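PDB 3TW9: D-galactonate dehydratase family member SEN1436 from Salmonella enterica subsp. enterica serovar Enteritidis, which catalyses, with low efficiency in vitro, the magnesium-dependent dehydration of D-gluconate to 2-dehydro-3-deoxy-D-gluconate, an activity unlikely to matter for gluconate breakdown in vivo. Local coordinates for residues 169-179 against 239-248. Numbering follows the deposited sequence.
Sequences MEEGYQYVRCQ and LGFGIEFIHD
Q179 grips the backbone of D248 at both of its polar positions. CB and CG serve as a spacer, and a bend at chi2 (-68°) turns the amide back over the neighbouring strand end, so contact with 239-248 begins at CD. CD lies near ND1 of H247 and also against one face of the R177 guanidinium. OE1 takes the N-H of D248 on a lone pair in the carbonyl plane (OE1 to N 2.8 Å), while NE2 donates to D248 O at 3.0 Å, tilted somewhat from both planes. Glutamine suits the place because one flat group offers both an acceptor and a donor, and the pair of bonds fixes which way round the amide sits. The H247 ring lies nearly parallel to that amide, 8° apart. Its ND1 donates almost straight to C178 O (2.8 Å, 175° at the hydrogen) and NE2 is bonded to Y224 OH, so both nitrogens of this buried ring are satisfied.

C178 and Q179 follow strand 175-177, while H247 and D248 end the adjacent parallel strand 244-248, in the (β/α)-barrel domain of the enolase superfamily, where D248 is a magnesium ligand. R177 NH1 makes a long salt bridge to D248 OD2, 3.7 Å, whereas NH2 pairs with D154, the stronger partner of this side chain.

Backbone bonds join the strands from Q174 O to C178 N. Beta-branched V176, well suited to a strand, sets CG2 at the edge of the F245 ring, 3.7 Å from CD1, and C178 SG lies obliquely 4.1 Å from the ring centroid. Nearer the strand starts, flexible M169 reaches from the helix end to I243, CG meeting CD1 at 3.8 Å, while I243 CG1 packs on V176 CG2.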
loop_
_atom_site.group_PDB
_atom_site.type_symbol
_atom_site.label_atom_id
_atom_site.label_comp_id
_atom_site.label_asym_id
_atom_site.label_seq_id
_atom_site.Cartn_x
_atom_site.Cartn_y
_atom_site.Cartn_z
ATOM N N MET C 169 -2.952 -33.712 -9.930
ATOM C CA MET C 169 -4.244 -33.739 -9.229
ATOM C C MET C 169 -4.230 -34.786 -8.119
ATOM O O MET C 169 -4.676 -34.515 -7.021
ATOM C CB MET C 169 -5.395 -33.997 -10.187
ATOM C CG MET C 169 -5.724 -32.791 -11.080
ATOM S SD MET C 169 -7.055 -33.139 -12.214
ATOM C CE MET C 169 -8.448 -33.180 -11.096
ATOM N N GLU C 170 -3.655 -35.954 -8.407
ATOM C CA GLU C 170 -3.392 -36.988 -7.380
ATOM C C GLU C 170 -2.536 -36.507 -6.201
ATOM O O GLU C 170 -2.800 -36.868 -5.055
ATOM C CB GLU C 170 -2.748 -38.235 -8.015
ATOM C CG GLU C 170 -3.744 -39.164 -8.711
ATOM C CD GLU C 170 -3.082 -40.157 -9.661
ATOM O OE1 GLU C 170 -3.693 -40.470 -10.705
ATOM O OE2 GLU C 170 -1.955 -40.615 -9.375
ATOM N N GLU C 171 -1.508 -35.701 -6.491
ATOM C CA GLU C 171 -0.655 -35.094 -5.471
ATOM C C GLU C 171 -1.370 -34.040 -4.618
ATOM O O GLU C 171 -0.878 -33.702 -3.553
ATOM C CB GLU C 171 0.593 -34.461 -6.091
ATOM C CG GLU C 171 1.548 -35.450 -6.722
ATOM C CD GLU C 171 2.878 -34.832 -7.135
ATOM O OE1 GLU C 171 3.063 -33.601 -6.991
ATOM O OE2 GLU C 171 3.750 -35.597 -7.605
ATOM N N GLY C 172 -2.500 -33.505 -5.095
ATOM C CA GLY C 172 -3.272 -32.531 -4.320
ATOM C C GLY C 172 -3.356 -31.146 -4.950
ATOM O O GLY C 172 -3.967 -30.240 -4.367
ATOM N N TYR C 173 -2.739 -30.963 -6.118
ATOM C CA TYR C 173 -2.867 -29.670 -6.825
ATOM C C TYR C 173 -4.297 -29.479 -7.298
ATOM O O TYR C 173 -4.912 -30.387 -7.900
ATOM C CB TYR C 173 -1.874 -29.580 -7.979
ATOM C CG TYR C 173 -0.470 -29.281 -7.521
ATOM C CD1 TYR C 173 -0.073 -27.964 -7.269
ATOM C CD2 TYR C 173 0.468 -30.313 -7.316
ATOM C CE1 TYR C 173 1.235 -27.668 -6.860
ATOM C CE2 TYR C 173 1.769 -30.024 -6.897
ATOM C CZ TYR C 173 2.143 -28.703 -6.666
ATOM O OH TYR C 173 3.415 -28.414 -6.247
ATOM N N GLN C 174 -4.833 -28.294 -7.012
ATOM C CA GLN C 174 -6.205 -27.945 -7.362
ATOM C C GLN C 174 -6.235 -26.904 -8.480
ATOM O O GLN C 174 -7.302 -26.463 -8.896
ATOM C CB GLN C 174 -6.939 -27.453 -6.119
ATOM C CG GLN C 174 -7.049 -28.567 -5.085
ATOM C CD GLN C 174 -8.005 -28.233 -3.974
ATOM O OE1 GLN C 174 -9.167 -28.644 -4.013
ATOM N NE2 GLN C 174 -7.554 -27.446 -3.014
ATOM N N TYR C 175 -5.040 -26.557 -8.950
ATOM C CA TYR C 175 -4.840 -25.548 -9.995
ATOM C C TYR C 175 -3.622 -26.001 -10.794
ATOM O O TYR C 175 -2.587 -26.302 -10.209
ATOM C CB TYR C 175 -4.500 -24.176 -9.397
ATOM C CG TYR C 175 -5.422 -23.581 -8.354
ATOM C CD1 TYR C 175 -6.247 -22.484 -8.663
ATOM C CD2 TYR C 175 -5.402 -24.046 -7.037
ATOM C CE1 TYR C 175 -7.085 -21.926 -7.677
ATOM C CE2 TYR C 175 -6.206 -23.513 -6.068
ATOM C CZ TYR C 175 -7.042 -22.457 -6.382
ATOM O OH TYR C 175 -7.806 -21.955 -5.366
ATOM N N VAL C 176 -3.721 -26.034 -12.122
ATOM C CA VAL C 176 -2.591 -26.476 -12.972
ATOM C C VAL C 176 -2.441 -25.625 -14.212
ATOM O O VAL C 176 -3.431 -25.246 -14.806
ATOM C CB VAL C 176 -2.744 -27.953 -13.485
ATOM C CG1 VAL C 176 -2.409 -28.948 -12.372
ATOM C CG2 VAL C 176 -4.147 -28.207 -14.013
ATOM N N ARG C 177 -1.197 -25.372 -14.605
ATOM C CA ARG C 177 -0.933 -24.758 -15.902
ATOM C C ARG C 177 -0.926 -25.832 -16.961
ATOM O O ARG C 177 -0.248 -26.847 -16.787
ATOM C CB ARG C 177 0.423 -24.088 -15.901
ATOM C CG ARG C 177 0.673 -23.296 -17.207
ATOM C CD ARG C 177 2.018 -22.617 -17.186
ATOM N NE ARG C 177 3.054 -23.490 -17.733
ATOM C CZ ARG C 177 4.220 -23.062 -18.201
ATOM N NH1 ARG C 177 4.508 -21.761 -18.176
ATOM N NH2 ARG C 177 5.097 -23.936 -18.690
ATOM N N CYS C 178 -1.660 -25.589 -18.048
ATOM C CA CYS C 178 -1.810 -26.537 -19.154
ATOM C C CYS C 178 -1.372 -25.885 -20.441
ATOM O O CYS C 178 -1.918 -24.848 -20.838
ATOM C CB CYS C 178 -3.267 -26.967 -19.311
ATOM S SG CYS C 178 -3.997 -27.558 -17.781
ATOM N N GLN C 179 -0.373 -26.490 -21.072
ATOM C CA GLN C 179 0.161 -26.024 -22.354
ATOM C C GLN C 179 0.110 -27.152 -23.393
ATOM O O GLN C 179 -0.085 -28.332 -23.047
ATOM C CB GLN C 179 1.602 -25.507 -22.195
ATOM C CG GLN C 179 1.851 -24.452 -21.062
ATOM C CD GLN C 179 1.189 -23.087 -21.301
ATOM O OE1 GLN C 179 0.535 -22.560 -20.409
ATOM N NE2 GLN C 179 1.364 -22.523 -22.489
ATOM N N LEU C 239 -11.651 -34.157 -17.894
ATOM C CA LEU C 239 -11.356 -33.884 -16.493
ATOM C C LEU C 239 -12.449 -33.093 -15.777
ATOM O O LEU C 239 -12.467 -33.043 -14.554
ATOM C CB LEU C 239 -9.977 -33.211 -16.340
ATOM C CG LEU C 239 -8.752 -34.038 -16.750
ATOM C CD1 LEU C 239 -7.578 -33.158 -17.142
ATOM C CD2 LEU C 239 -8.354 -35.020 -15.653
ATOM N N GLY C 240 -13.357 -32.485 -16.536
ATOM C CA GLY C 240 -14.434 -31.702 -15.940
ATOM C C GLY C 240 -13.976 -30.316 -15.500
ATOM O O GLY C 240 -12.854 -29.896 -15.804
ATOM N N PHE C 241 -14.840 -29.629 -14.762
ATOM C CA PHE C 241 -14.677 -28.194 -14.520
ATOM C C PHE C 241 -14.277 -27.847 -13.098
ATOM O O PHE C 241 -14.095 -26.674 -12.790
ATOM C CB PHE C 241 -15.954 -27.435 -14.907
ATOM C CG PHE C 241 -16.083 -27.170 -16.381
ATOM C CD1 PHE C 241 -15.690 -25.947 -16.915
ATOM C CD2 PHE C 241 -16.606 -28.134 -17.232
ATOM C CE1 PHE C 241 -15.811 -25.711 -18.280
ATOM C CE2 PHE C 241 -16.721 -27.903 -18.595
ATOM C CZ PHE C 241 -16.321 -26.691 -19.120
ATOM N N GLY C 242 -14.133 -28.851 -12.238
ATOM C CA GLY C 242 -13.698 -28.635 -10.863
ATOM C C GLY C 242 -12.245 -28.190 -10.772
ATOM O O GLY C 242 -11.920 -27.285 -9.997
ATOM N N ILE C 243 -11.384 -28.815 -11.578
ATOM C CA ILE C 243 -9.958 -28.464 -11.659
ATOM C C ILE C 243 -9.795 -27.061 -12.269
ATOM O O ILE C 243 -10.455 -26.726 -13.237
ATOM C CB ILE C 243 -9.148 -29.535 -12.456
ATOM C CG1 ILE C 243 -7.647 -29.209 -12.510
ATOM C CG2 ILE C 243 -9.721 -29.771 -13.858
ATOM C CD1 ILE C 243 -6.971 -29.237 -11.149
ATOM N N GLU C 244 -8.935 -26.252 -11.663
ATOM C CA GLU C 244 -8.627 -24.929 -12.205
ATOM C C GLU C 244 -7.470 -25.006 -13.206
ATOM O O GLU C 244 -6.424 -25.614 -12.926
ATOM C CB GLU C 244 -8.305 -23.930 -11.087
ATOM C CG GLU C 244 -9.431 -23.652 -10.088
ATOM C CD GLU C 244 -10.611 -22.851 -10.656
ATOM O OE1 GLU C 244 -10.484 -22.209 -11.717
ATOM O OE2 GLU C 244 -11.687 -22.878 -10.034
ATOM N N PHE C 245 -7.675 -24.385 -14.370
ATOM C CA PHE C 245 -6.704 -24.371 -15.470
ATOM C C PHE C 245 -6.136 -22.984 -15.697
ATOM O O PHE C 245 -6.877 -21.999 -15.698
ATOM C CB PHE C 245 -7.363 -24.779 -16.787
ATOM C CG PHE C 245 -7.716 -26.238 -16.895
ATOM C CD1 PHE C 245 -7.081 -27.196 -16.096
ATOM C CD2 PHE C 245 -8.636 -26.657 -17.849
ATOM C CE1 PHE C 245 -7.396 -28.542 -16.223
ATOM C CE2 PHE C 245 -8.964 -28.017 -17.980
ATOM C CZ PHE C 245 -8.325 -28.951 -17.155
ATOM N N ILE C 246 -4.819 -22.935 -15.846
ATOM C CA ILE C 246 -4.103 -21.739 -16.295
ATOM C C ILE C 246 -3.448 -22.008 -17.643
ATOM O O ILE C 246 -2.928 -23.089 -17.887
ATOM C CB ILE C 246 -3.069 -21.320 -15.228
ATOM C CG1 ILE C 246 -3.814 -20.607 -14.102
ATOM C CG2 ILE C 246 -1.902 -20.451 -15.818
ATOM C CD1 ILE C 246 -3.097 -20.576 -12.880
ATOM N N HIS C 247 -3.500 -21.027 -18.539
ATOM C CA HIS C 247 -2.787 -21.143 -19.793
ATOM C C HIS C 247 -1.963 -19.895 -20.000
ATOM O O HIS C 247 -2.478 -18.788 -19.862
ATOM C CB HIS C 247 -3.732 -21.348 -20.992
ATOM C CG HIS C 247 -2.991 -21.512 -22.284
ATOM N ND1 HIS C 247 -2.262 -22.647 -22.570
ATOM C CD2 HIS C 247 -2.777 -20.655 -23.312
ATOM C CE1 HIS C 247 -1.681 -22.510 -23.752
ATOM N NE2 HIS C 247 -1.968 -21.305 -24.219
ATOM N N ASP C 248 -0.706 -20.087 -20.369
ATOM C CA ASP C 248 0.221 -18.980 -20.607
ATOM C C ASP C 248 0.433 -18.764 -22.105
ATOM O O ASP C 248 1.046 -19.579 -22.801
ATOM C CB ASP C 248 1.558 -19.321 -19.894
ATOM C CG ASP C 248 2.506 -18.146 -19.783
ATOM O OD1 ASP C 248 2.162 -17.042 -20.244
ATOM O OD2 ASP C 248 3.610 -18.324 -19.207
HETATM O O HOH W 1 -9.984 -26.925 -8.269
#